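Long-range contacts in ricin B lectin (Clostridium thermocellum, PDB 3VSF), which is an exo-beta-1,3-galactanase that probably hydrolyses beta-1,3-galactan with a family 43 glycoside hydrolase domain, joined to a galactose-binding beta-trefoil module of family CBM13: residues S417-D422 / L434-S439; K372-L377 / Q398-V403; K410-V415 / Q445-T450. All blocks are in the same frame, centred on the assembly; numbering follows the deposited sequence.

Overall arrangement
All three contacts lie in the beta-trefoil lectin module, their centres about 10 Å from one another. Along the chain contact 2 (372-377 with 398-403) closes first; contact 3 (410-415 with 445-450) then spans the hairpin that forms contact 1 (417-422 with 434-439). Contacts 1 and 2 share the curled sheet that includes strands 373-376, 420-423 and 432-437, whereas contacts 2 and 3 share the antiparallel sheet in which strands 400-404 and 409-414 are neighbours. Contact 3 meets contact 1 through Leu421 N and Ile412 O and through Asp422 and Gln445, so the galactose site around Asp422 is tied directly to the trefoil framework.

Contact 1: residues S417-D422 / L434-S439; sequences SGRALD and LIQYTS
Ala420 and Tyr437 exchange backbone hydrogen bonds in a beta hairpin of the ricin-type trefoil, whose strands 420-423 and 432-437 run antiparallel with a pronounced twist, 143° between their directions. Ala420 N reaches Tyr437 O at 2.8 Å, and the reverse bond runs from Tyr437 N to Ala420 O. Two residues further on, Asp422 and Ile435 form a second such pair, with Ile435 N to Asp422 O at 2.7 Å and almost perfectly straight. Between them Leu421 and Gln436 make a non-hydrogen-bonded pair.

Asp422, a galactose-binding residue, shares a face with Ile435 and Tyr437. Its CG stands anti to the backbone N, which lays the side chain alongside Tyr437: Asp422 CB is 3.6 Å from Tyr437 CB, and the two point the same way with carboxylate and ring planes 41° apart. Ile435 also runs alongside, pointing the same way, its CG1 3.9 Å from Asp422 OD1. Asp422 OD2 accepts a bond from Gln445 NE2, a second-shell contact that should steady the carboxylate for sugar binding.

Gln436 occupies the other face with Leu421. Its CG sits between the backbone N and the carbonyl carbon (chi1 66°) and the chain then extends, carrying the amide past the aliphatic part of Arg419 to the side chain of Ser417. Gln436 NE2 is held by the carbonyls of Asp382 and Ser380, which fixes the amide. Arg419 CD packs on Gln436 CD at 3.9 Å, with guanidinium and amide planes steeply inclined. The guanidinium is gripped by Val381 O through NE and by Glu337 through NH1, and at its edge, in plane, Thr438 CG2 lies 3.4 Å from Arg419 NH1.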
loop_
_atom_site.group_PDB
_atom_site.type_symbol
_atom_site.label_atom_id
_atom_site.label_comp_id
_atom_site.label_asym_id
_atom_site.label_seq_id
_atom_site.Cartn_x
_atom_site.Cartn_y
_atom_site.Cartn_z
ATOM N N SER A 417 -8.496 -0.836 18.924
ATOM C CA SER A 417 -7.450 -0.716 17.915
ATOM C C SER A 417 -7.648 -1.789 16.853
ATOM O O SER A 417 -7.828 -2.961 17.176
ATOM C CB SER A 417 -6.065 -0.852 18.551
ATOM O OG SER A 417 -5.904 -2.126 19.149
ATOM N N GLY A 418 -7.614 -1.386 15.587
ATOM C CA GLY A 418 -7.876 -2.300 14.489
ATOM C C GLY A 418 -6.826 -3.380 14.306
ATOM O O GLY A 418 -6.801 -4.064 13.282
ATOM N N ARG A 419 -5.961 -3.541 15.303
ATOM C CA ARG A 419 -4.886 -4.520 15.233
ATOM C C ARG A 419 -5.398 -5.929 15.513
ATOM O O ARG A 419 -6.408 -6.107 16.193
ATOM C CB ARG A 419 -3.768 -4.145 16.204
ATOM C CG ARG A 419 -3.350 -2.690 16.092
ATOM C CD ARG A 419 -2.103 -2.387 16.900
ATOM N NE ARG A 419 -1.750 -0.973 16.817
ATOM C CZ ARG A 419 -1.110 -0.422 15.790
ATOM N NH1 ARG A 419 -0.750 -1.168 14.755
ATOM N NH2 ARG A 419 -0.833 0.875 15.799
ATOM N N ALA A 420 -4.698 -6.926 14.983
ATOM C CA ALA A 420 -5.129 -8.315 15.104
ATOM C C ALA A 420 -4.320 -9.083 16.143
ATOM O O ALA A 420 -3.169 -8.747 16.424
ATOM C CB ALA A 420 -5.051 -9.010 13.753
ATOM N N LEU A 421 -4.933 -10.117 16.710
ATOM C CA LEU A 421 -4.250 -10.989 17.656
ATOM C C LEU A 421 -3.121 -11.704 16.927
ATOM O O LEU A 421 -3.356 -12.424 15.957
ATOM C CB LEU A 421 -5.224 -12.002 18.257
ATOM C CG LEU A 421 -4.727 -12.808 19.458
ATOM C CD1 LEU A 421 -4.368 -11.887 20.614
ATOM C CD2 LEU A 421 -5.775 -13.820 19.886
ATOM N N ASP A 422 -1.897 -11.502 17.397
ATOM C CA ASP A 422 -0.721 -11.977 16.681
ATOM C C ASP A 422 0.251 -12.721 17.591
ATOM O O ASP A 422 0.502 -12.302 18.720
ATOM C CB ASP A 422 -0.010 -10.794 16.019
ATOM C CG ASP A 422 1.218 -11.212 15.236
ATOM O OD1 ASP A 422 2.300 -11.340 15.846
ATOM O OD2 ASP A 422 1.101 -11.404 14.009
ATOM N N LEU A 434 1.768 -13.572 23.048
ATOM C CA LEU A 434 0.794 -13.054 22.092
ATOM C C LEU A 434 0.694 -11.537 22.198
ATOM O O LEU A 434 0.725 -10.978 23.294
ATOM C CB LEU A 434 -0.580 -13.686 22.320
ATOM C CG LEU A 434 -0.938 -14.900 21.461
ATOM C CD1 LEU A 434 0.158 -15.952 21.518
ATOM C CD2 LEU A 434 -2.275 -15.487 21.888
ATOM N N ILE A 435 0.575 -10.875 21.053
ATOM C CA ILE A 435 0.470 -9.423 21.011
ATOM C C ILE A 435 -0.614 -8.998 20.033
ATOM O O ILE A 435 -1.190 -9.829 19.332
ATOM C CB ILE A 435 1.796 -8.775 20.565
ATOM C CG1 ILE A 435 2.151 -9.217 19.143
ATOM C CG2 ILE A 435 2.918 -9.125 21.529
ATOM C CD1 ILE A 435 3.453 -8.641 18.628
ATOM N N GLN A 436 -0.898 -7.701 19.995
ATOM C CA GLN A 436 -1.742 -7.146 18.946
ATOM C C GLN A 436 -0.837 -6.492 17.910
ATOM O O GLN A 436 0.017 -5.675 18.251
ATOM C CB GLN A 436 -2.743 -6.135 19.511
ATOM C CG GLN A 436 -2.117 -4.872 20.079
ATOM C CD GLN A 436 -3.148 -3.807 20.398
ATOM O OE1 GLN A 436 -4.349 -4.020 20.229
ATOM N NE2 GLN A 436 -2.684 -2.652 20.856
ATOM N N TYR A 437 -1.012 -6.863 16.648
ATOM C CA TYR A 437 -0.131 -6.374 15.597
ATOM C C TYR A 437 -0.914 -6.000 14.346
ATOM O O TYR A 437 -2.053 -6.429 14.163
ATOM C CB TYR A 437 0.926 -7.429 15.262
ATOM C CG TYR A 437 2.164 -6.878 14.593
ATOM C CD1 TYR A 437 3.111 -6.166 15.319
ATOM C CD2 TYR A 437 2.396 -7.081 13.238
ATOM C CE1 TYR A 437 4.248 -5.664 14.713
ATOM C CE2 TYR A 437 3.531 -6.582 12.624
ATOM C CZ TYR A 437 4.453 -5.875 13.366
ATOM O OH TYR A 437 5.585 -5.376 12.761
ATOM N N THR A 438 -0.295 -5.195 13.490
ATOM C CA THR A 438 -0.908 -4.793 12.232
ATOM C C THR A 438 -1.234 -6.027 11.403
ATOM O O THR A 438 -0.446 -6.970 11.345
ATOM C CB THR A 438 0.034 -3.884 11.425
ATOM O OG1 THR A 438 0.931 -4.687 10.651
ATOM C CG2 THR A 438 0.839 -2.995 12.358
ATOM N N SER A 439 -2.401 -6.027 10.767
ATOM C CA SER A 439 -2.803 -7.153 9.935
ATOM C C SER A 439 -1.852 -7.299 8.752
ATOM O O SER A 439 -1.567 -6.328 8.053
ATOM C CB SER A 439 -4.240 -6.976 9.443
ATOM O OG SER A 439 -4.660 -8.098 8.686
#

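Contact 2: residues K372-L377 / Q398-V403; sequences KVLDVL and QQWYLV
A chi1 of -55° swings the Trp400 indole away from its own carbonyl carbon and toward strand 373-376, while Leu374, with CG opposite its backbone N (chi1 -158°), extends its isobutyl group across the ring at about a right angle. Leu374 CD2 consequently lies over one face of the indole, offset toward the rim and 4.1 Å from Trp400 CZ2. The same leucine also supplies a backbone acceptor: Trp400 NE1 donates to Leu374 O at 3.2 Å. The oxygen lies close to the indole plane and the N-H points well at it (164°), yet the donor stands above the carbonyl plane rather than on a lone pair. The buried indole N-H is thus satisfied by the strand against which its ring packs. Val376 CG2 adds an apolar touch to Trp400 CH2 at 4.2 Å.

Gln398 fits between Val373 and Asp375. Its extended chain passes the carboxylate obliquely, Asp375 OD1 coming 3.2 Å from Gln398 CG, with carboxylate and amide planes nearly perpendicular. Val373 CG2 meets the amide from another direction, 3.4 Å from Gln398 OE1. The amide itself is secured elsewhere, NE2 by Thr391 O and OE1 by Asn393 N.

This packing joins two separate sheets of the beta-trefoil, with strands 373-376 and 400-403 steeply inclined to each other. Leu374 continues onto Leu365 of strand 363-367 and Ile387 of strand 385-390, while Trp400 rests on Ile412 and Asn414 of strand 409-414.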
loop_
_atom_site.group_PDB
_atom_site.type_symbol
_atom_site.label_atom_id
_atom_site.label_comp_id
_atom_site.label_asym_id
_atom_site.label_seq_id
_atom_site.Cartn_x
_atom_site.Cartn_y
_atom_site.Cartn_z
ATOM N N LYS A 372 -11.220 -14.224 33.854
ATOM C CA LYS A 372 -10.806 -12.964 33.248
ATOM C C LYS A 372 -11.024 -13.014 31.738
ATOM O O LYS A 372 -11.191 -14.090 31.164
ATOM C CB LYS A 372 -9.335 -12.681 33.558
ATOM C CG LYS A 372 -9.015 -12.564 35.040
ATOM C CD LYS A 372 -9.616 -11.306 35.643
ATOM C CE LYS A 372 -9.195 -11.127 37.095
ATOM N NZ LYS A 372 -9.682 -12.234 37.964
ATOM N N VAL A 373 -11.021 -11.849 31.098
ATOM C CA VAL A 373 -11.264 -11.773 29.661
ATOM C C VAL A 373 -10.040 -11.287 28.890
ATOM O O VAL A 373 -9.168 -10.619 29.445
ATOM C CB VAL A 373 -12.455 -10.853 29.336
ATOM C CG1 VAL A 373 -13.718 -11.363 30.013
ATOM C CG2 VAL A 373 -12.153 -9.425 29.762
ATOM N N LEU A 374 -9.987 -11.628 27.606
ATOM C CA LEU A 374 -8.876 -11.227 26.751
ATOM C C LEU A 374 -8.834 -9.710 26.614
ATOM O O LEU A 374 -9.847 -9.076 26.313
ATOM C CB LEU A 374 -8.998 -11.879 25.374
ATOM C CG LEU A 374 -7.693 -11.982 24.583
ATOM C CD1 LEU A 374 -6.689 -12.829 25.348
ATOM C CD2 LEU A 374 -7.941 -12.559 23.200
ATOM N N ASP A 375 -7.658 -9.132 26.835
ATOM C CA ASP A 375 -7.512 -7.682 26.861
ATOM C C ASP A 375 -6.129 -7.265 26.367
ATOM O O ASP A 375 -5.256 -8.107 26.152
ATOM C CB ASP A 375 -7.743 -7.162 28.284
ATOM C CG ASP A 375 -7.798 -5.649 28.357
ATOM O OD1 ASP A 375 -8.332 -5.026 27.417
ATOM O OD2 ASP A 375 -7.308 -5.080 29.356
ATOM N N VAL A 376 -5.939 -5.964 26.179
ATOM C CA VAL A 376 -4.638 -5.422 25.811
ATOM C C VAL A 376 -4.037 -4.697 27.008
ATOM O O VAL A 376 -4.730 -3.957 27.704
ATOM C CB VAL A 376 -4.744 -4.443 24.624
ATOM C CG1 VAL A 376 -3.390 -3.826 24.320
ATOM C CG2 VAL A 376 -5.300 -5.152 23.399
ATOM N N LEU A 377 -2.748 -4.916 27.252
ATOM C CA LEU A 377 -2.071 -4.292 28.384
ATOM C C LEU A 377 -2.270 -2.781 28.391
ATOM O O LEU A 377 -2.015 -2.105 27.393
ATOM C CB LEU A 377 -0.578 -4.626 28.375
ATOM C CG LEU A 377 0.240 -4.015 29.515
ATOM C CD1 LEU A 377 -0.362 -4.379 30.865
ATOM C CD2 LEU A 377 1.697 -4.451 29.437
ATOM N N GLN A 398 -11.391 -4.827 25.515
ATOM C CA GLN A 398 -11.789 -6.204 25.782
ATOM C C GLN A 398 -12.839 -6.700 24.791
ATOM O O GLN A 398 -13.459 -7.742 25.004
ATOM C CB GLN A 398 -12.308 -6.337 27.214
ATOM C CG GLN A 398 -11.291 -5.950 28.274
ATOM C CD GLN A 398 -11.842 -6.068 29.682
ATOM O OE1 GLN A 398 -13.051 -6.180 29.879
ATOM N NE2 GLN A 398 -10.952 -6.046 30.668
ATOM N N GLN A 399 -13.031 -5.953 23.710
ATOM C CA GLN A 399 -13.999 -6.328 22.686
ATOM C C GLN A 399 -13.282 -6.701 21.391
ATOM O O GLN A 399 -12.328 -6.034 20.989
ATOM C CB GLN A 399 -14.993 -5.191 22.451
ATOM C CG GLN A 399 -15.621 -4.661 23.732
ATOM C CD GLN A 399 -16.644 -3.573 23.480
ATOM O OE1 GLN A 399 -17.336 -3.578 22.462
ATOM N NE2 GLN A 399 -16.744 -2.628 24.408
ATOM N N TRP A 400 -13.741 -7.766 20.741
ATOM C CA TRP A 400 -13.039 -8.303 19.580
ATOM C C TRP A 400 -13.974 -8.689 18.436
ATOM O O TRP A 400 -15.030 -9.282 18.656
ATOM C CB TRP A 400 -12.202 -9.517 19.993
ATOM C CG TRP A 400 -11.250 -9.238 21.118
ATOM C CD1 TRP A 400 -11.546 -9.195 22.450
ATOM C CD2 TRP A 400 -9.848 -8.965 21.010
ATOM N NE1 TRP A 400 -10.416 -8.910 23.177
ATOM C CE2 TRP A 400 -9.359 -8.766 22.316
ATOM C CE3 TRP A 400 -8.957 -8.871 19.936
ATOM C CZ2 TRP A 400 -8.021 -8.476 22.577
ATOM C CZ3 TRP A 400 -7.630 -8.584 20.197
ATOM C CH2 TRP A 400 -7.175 -8.390 21.507
ATOM N N TYR A 401 -13.575 -8.348 17.212
ATOM C CA TYR A 401 -14.293 -8.779 16.019
ATOM C C TYR A 401 -13.779 -10.142 15.578
ATOM O O TYR A 401 -12.685 -10.553 15.960
ATOM C CB TYR A 401 -14.098 -7.787 14.873
ATOM C CG TYR A 401 -14.635 -6.398 15.129
ATOM C CD1 TYR A 401 -16.000 -6.161 15.194
ATOM C CD2 TYR A 401 -13.773 -5.320 15.280
ATOM C CE1 TYR A 401 -16.492 -4.889 15.420
ATOM C CE2 TYR A 401 -14.256 -4.046 15.504
ATOM C CZ TYR A 401 -15.616 -3.837 15.574
ATOM O OH TYR A 401 -16.100 -2.569 15.798
ATOM N N LEU A 402 -14.566 -10.837 14.765
ATOM C CA LEU A 402 -14.136 -12.107 14.193
ATOM C C LEU A 402 -14.314 -12.110 12.675
ATOM O O LEU A 402 -15.434 -12.203 12.173
ATOM C CB LEU A 402 -14.896 -13.275 14.822
ATOM C CG LEU A 402 -14.630 -13.548 16.304
ATOM C CD1 LEU A 402 -15.443 -14.745 16.776
ATOM C CD2 LEU A 402 -13.146 -13.772 16.558
ATOM N N VAL A 403 -13.201 -12.008 11.954
ATOM C CA VAL A 403 -13.234 -11.931 10.498
ATOM C C VAL A 403 -12.793 -13.238 9.843
ATOM O O VAL A 403 -11.621 -13.606 9.901
ATOM C CB VAL A 403 -12.337 -10.791 9.980
ATOM C CG1 VAL A 403 -12.403 -10.714 8.463
ATOM C CG2 VAL A 403 -12.746 -9.467 10.607
#

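Contact 3: residues K410-V415 / Q445-T450; sequences KKIVNV and QHWKFT
Lys410 and Trp447 form an antiparallel hydrogen-bonded pair that links neighbouring strands of the six-stranded sheet in the beta-trefoil. Lys410 N donates to Trp447 O at 2.7 Å, although that hydrogen bond is noticeably bent (131° at the hydrogen). The return bond, from Trp447 N to Lys410 O at 2.8 Å, is straighter. Lys410 O also receives a CA-H...O contact from His446 CA at 3.5 Å, so one carbonyl takes two consecutive residues. Beyond this single bridge the strands separate, in keeping with directions that differ by 101°.

The apolar contacts centre on Ile412. Its CG1 lies beside the backbone N and opposite the carbonyl carbon (chi1 -54°), and the extended chain carries CD1 over the five-membered ring of Trp447. This is a CH-pi contact, with Ile412 CD1 4.2 Å from the ring centroid, over the ring face and somewhat off the normal. Ile412 CG1 comes 3.8 Å from Trp447 CD1, and the two side chains cross at about a right angle. The methyl group also reaches Phe449, with Ile412 CD1 4.0 Å from Phe449 CZ, so the isoleucine contacts two aromatic rings of one strand.

Polar ends turn to partners beyond the pair. Lys411 lays its CG 3.8 Å from Gln445 O, then bends to place NZ in a salt bridge with Glu355 and a hydrogen bond to Ser439. Gln445 NE2 binds the carbonyl of Thr438, while its OE1 accepts from Asn440 N, which places this glutamine next to the galactose-binding residue Asn440.

Strand 409-414 lies between 400-404 and 447-453 in the sheet. Ile412 also packs on Leu402 of the former strand, and Trp447 on Ile459 of strand 456-461, while Trp447 NE1 reaches Leu421 O of strand 420-423.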
loop_
_atom_site.group_PDB
_atom_site.type_symbol
_atom_site.label_atom_id
_atom_site.label_comp_id
_atom_site.label_asym_id
_atom_site.label_seq_id
_atom_site.Cartn_x
_atom_site.Cartn_y
_atom_site.Cartn_z
ATOM N N LYS A 410 -9.890 -17.808 11.502
ATOM C CA LYS A 410 -10.480 -16.477 11.565
ATOM C C LYS A 410 -9.496 -15.456 12.128
ATOM O O LYS A 410 -8.482 -15.816 12.721
ATOM C CB LYS A 410 -11.743 -16.496 12.428
ATOM C CG LYS A 410 -12.886 -17.317 11.854
ATOM C CD LYS A 410 -13.996 -17.506 12.875
ATOM C CE LYS A 410 -15.199 -18.204 12.260
ATOM N NZ LYS A 410 -15.817 -17.385 11.181
ATOM N N LYS A 411 -9.810 -14.179 11.937
ATOM C CA LYS A 411 -9.003 -13.096 12.484
ATOM C C LYS A 411 -9.653 -12.522 13.735
ATOM O O LYS A 411 -10.808 -12.100 13.704
ATOM C CB LYS A 411 -8.822 -11.983 11.452
ATOM C CG LYS A 411 -7.527 -12.051 10.661
ATOM C CD LYS A 411 -7.420 -10.874 9.702
ATOM C CE LYS A 411 -7.572 -9.551 10.437
ATOM N NZ LYS A 411 -7.578 -8.387 9.507
ATOM N N ILE A 412 -8.909 -12.509 14.834
ATOM C CA ILE A 412 -9.389 -11.895 16.063
ATOM C C ILE A 412 -8.876 -10.462 16.146
ATOM O O ILE A 412 -7.712 -10.228 16.467
ATOM C CB ILE A 412 -8.938 -12.682 17.305
ATOM C CG1 ILE A 412 -9.355 -14.149 17.184
ATOM C CG2 ILE A 412 -9.518 -12.064 18.569
ATOM C CD1 ILE A 412 -8.975 -14.995 18.379
ATOM N N VAL A 413 -9.751 -9.506 15.849
ATOM C CA VAL A 413 -9.357 -8.104 15.770
ATOM C C VAL A 413 -9.870 -7.299 16.958
ATOM O O VAL A 413 -11.041 -7.389 17.320
ATOM C CB VAL A 413 -9.867 -7.451 14.470
ATOM C CG1 VAL A 413 -9.294 -6.049 14.318
ATOM C CG2 VAL A 413 -9.509 -8.309 13.269
ATOM N N ASN A 414 -8.985 -6.511 17.560
ATOM C CA ASN A 414 -9.363 -5.643 18.669
ATOM C C ASN A 414 -10.258 -4.515 18.174
ATOM O O ASN A 414 -10.125 -4.065 17.037
ATOM C CB ASN A 414 -8.114 -5.079 19.351
ATOM C CG ASN A 414 -8.413 -4.475 20.711
ATOM O OD1 ASN A 414 -8.582 -3.263 20.843
ATOM N ND2 ASN A 414 -8.473 -5.322 21.732
ATOM N N VAL A 415 -11.175 -4.062 19.021
ATOM C CA VAL A 415 -12.098 -3.001 18.635
ATOM C C VAL A 415 -11.486 -1.617 18.831
ATOM O O VAL A 415 -11.496 -0.793 17.915
ATOM C CB VAL A 415 -13.430 -3.093 19.401
ATOM C CG1 VAL A 415 -14.275 -1.855 19.149
ATOM C CG2 VAL A 415 -14.185 -4.352 19.000
ATOM N N GLN A 445 -1.706 -14.986 12.595
ATOM C CA GLN A 445 -2.832 -14.113 12.907
ATOM C C GLN A 445 -4.150 -14.810 12.590
ATOM O O GLN A 445 -5.223 -14.218 12.710
ATOM C CB GLN A 445 -2.727 -12.796 12.134
ATOM C CG GLN A 445 -1.483 -11.987 12.460
ATOM C CD GLN A 445 -1.482 -10.619 11.805
ATOM O OE1 GLN A 445 -2.353 -10.306 10.993
ATOM N NE2 GLN A 445 -0.503 -9.795 12.160
ATOM N N HIS A 446 -4.058 -16.073 12.182
ATOM C CA HIS A 446 -5.239 -16.878 11.898
ATOM C C HIS A 446 -5.514 -17.852 13.039
ATOM O O HIS A 446 -4.613 -18.558 13.495
ATOM C CB HIS A 446 -5.068 -17.638 10.582
ATOM C CG HIS A 446 -4.981 -16.751 9.380
ATOM N ND1 HIS A 446 -4.782 -17.240 8.107
ATOM C CD2 HIS A 446 -5.069 -15.406 9.257
ATOM C CE1 HIS A 446 -4.749 -16.233 7.251
ATOM N NE2 HIS A 446 -4.920 -15.110 7.924
ATOM N N TRP A 447 -6.761 -17.890 13.495
ATOM C CA TRP A 447 -7.130 -18.710 14.645
ATOM C C TRP A 447 -8.323 -19.609 14.352
ATOM O O TRP A 447 -9.322 -19.166 13.785
ATOM C CB TRP A 447 -7.442 -17.816 15.846
ATOM C CG TRP A 447 -6.311 -16.915 16.225
ATOM C CD1 TRP A 447 -6.112 -15.632 15.812
ATOM C CD2 TRP A 447 -5.218 -17.233 17.093
ATOM N NE1 TRP A 447 -4.962 -15.128 16.370
ATOM C CE2 TRP A 447 -4.394 -16.093 17.162
ATOM C CE3 TRP A 447 -4.855 -18.372 17.820
ATOM C CZ2 TRP A 447 -3.231 -16.057 17.928
ATOM C CZ3 TRP A 447 -3.701 -18.335 18.579
ATOM C CH2 TRP A 447 -2.904 -17.186 18.628
ATOM N N LYS A 448 -8.216 -20.874 14.747
ATOM C CA LYS A 448 -9.320 -21.814 14.590
ATOM C C LYS A 448 -9.987 -22.109 15.930
ATOM O O LYS A 448 -9.314 -22.394 16.922
ATOM C CB LYS A 448 -8.844 -23.119 13.947
ATOM C CG LYS A 448 -9.962 -24.125 13.715
ATOM C CD LYS A 448 -9.479 -25.345 12.949
ATOM C CE LYS A 448 -8.520 -26.184 13.776
ATOM N NZ LYS A 448 -8.107 -27.419 13.051
ATOM N N PHE A 449 -11.314 -22.038 15.950
ATOM C CA PHE A 449 -12.079 -22.324 17.156
ATOM C C PHE A 449 -12.555 -23.772 17.172
ATOM O O PHE A 449 -13.212 -24.231 16.237
ATOM C CB PHE A 449 -13.275 -21.378 17.270
ATOM C CG PHE A 449 -12.896 -19.957 17.575
ATOM C CD1 PHE A 449 -13.049 -19.446 18.853
ATOM C CD2 PHE A 449 -12.381 -19.136 16.587
ATOM C CE1 PHE A 449 -12.701 -18.139 19.137
ATOM C CE2 PHE A 449 -12.030 -17.829 16.868
ATOM C CZ PHE A 449 -12.190 -17.330 18.144
ATOM N N THR A 450 -12.219 -24.487 18.240
ATOM C CA THR A 450 -12.633 -25.874 18.392
ATOM C C THR A 450 -13.565 -26.024 19.589
ATOM O O THR A 450 -13.146 -25.871 20.736
ATOM C CB THR A 450 -11.421 -26.805 18.578
ATOM O OG1 THR A 450 -10.447 -26.534 17.564
ATOM C CG2 THR A 450 -11.850 -28.262 18.493
#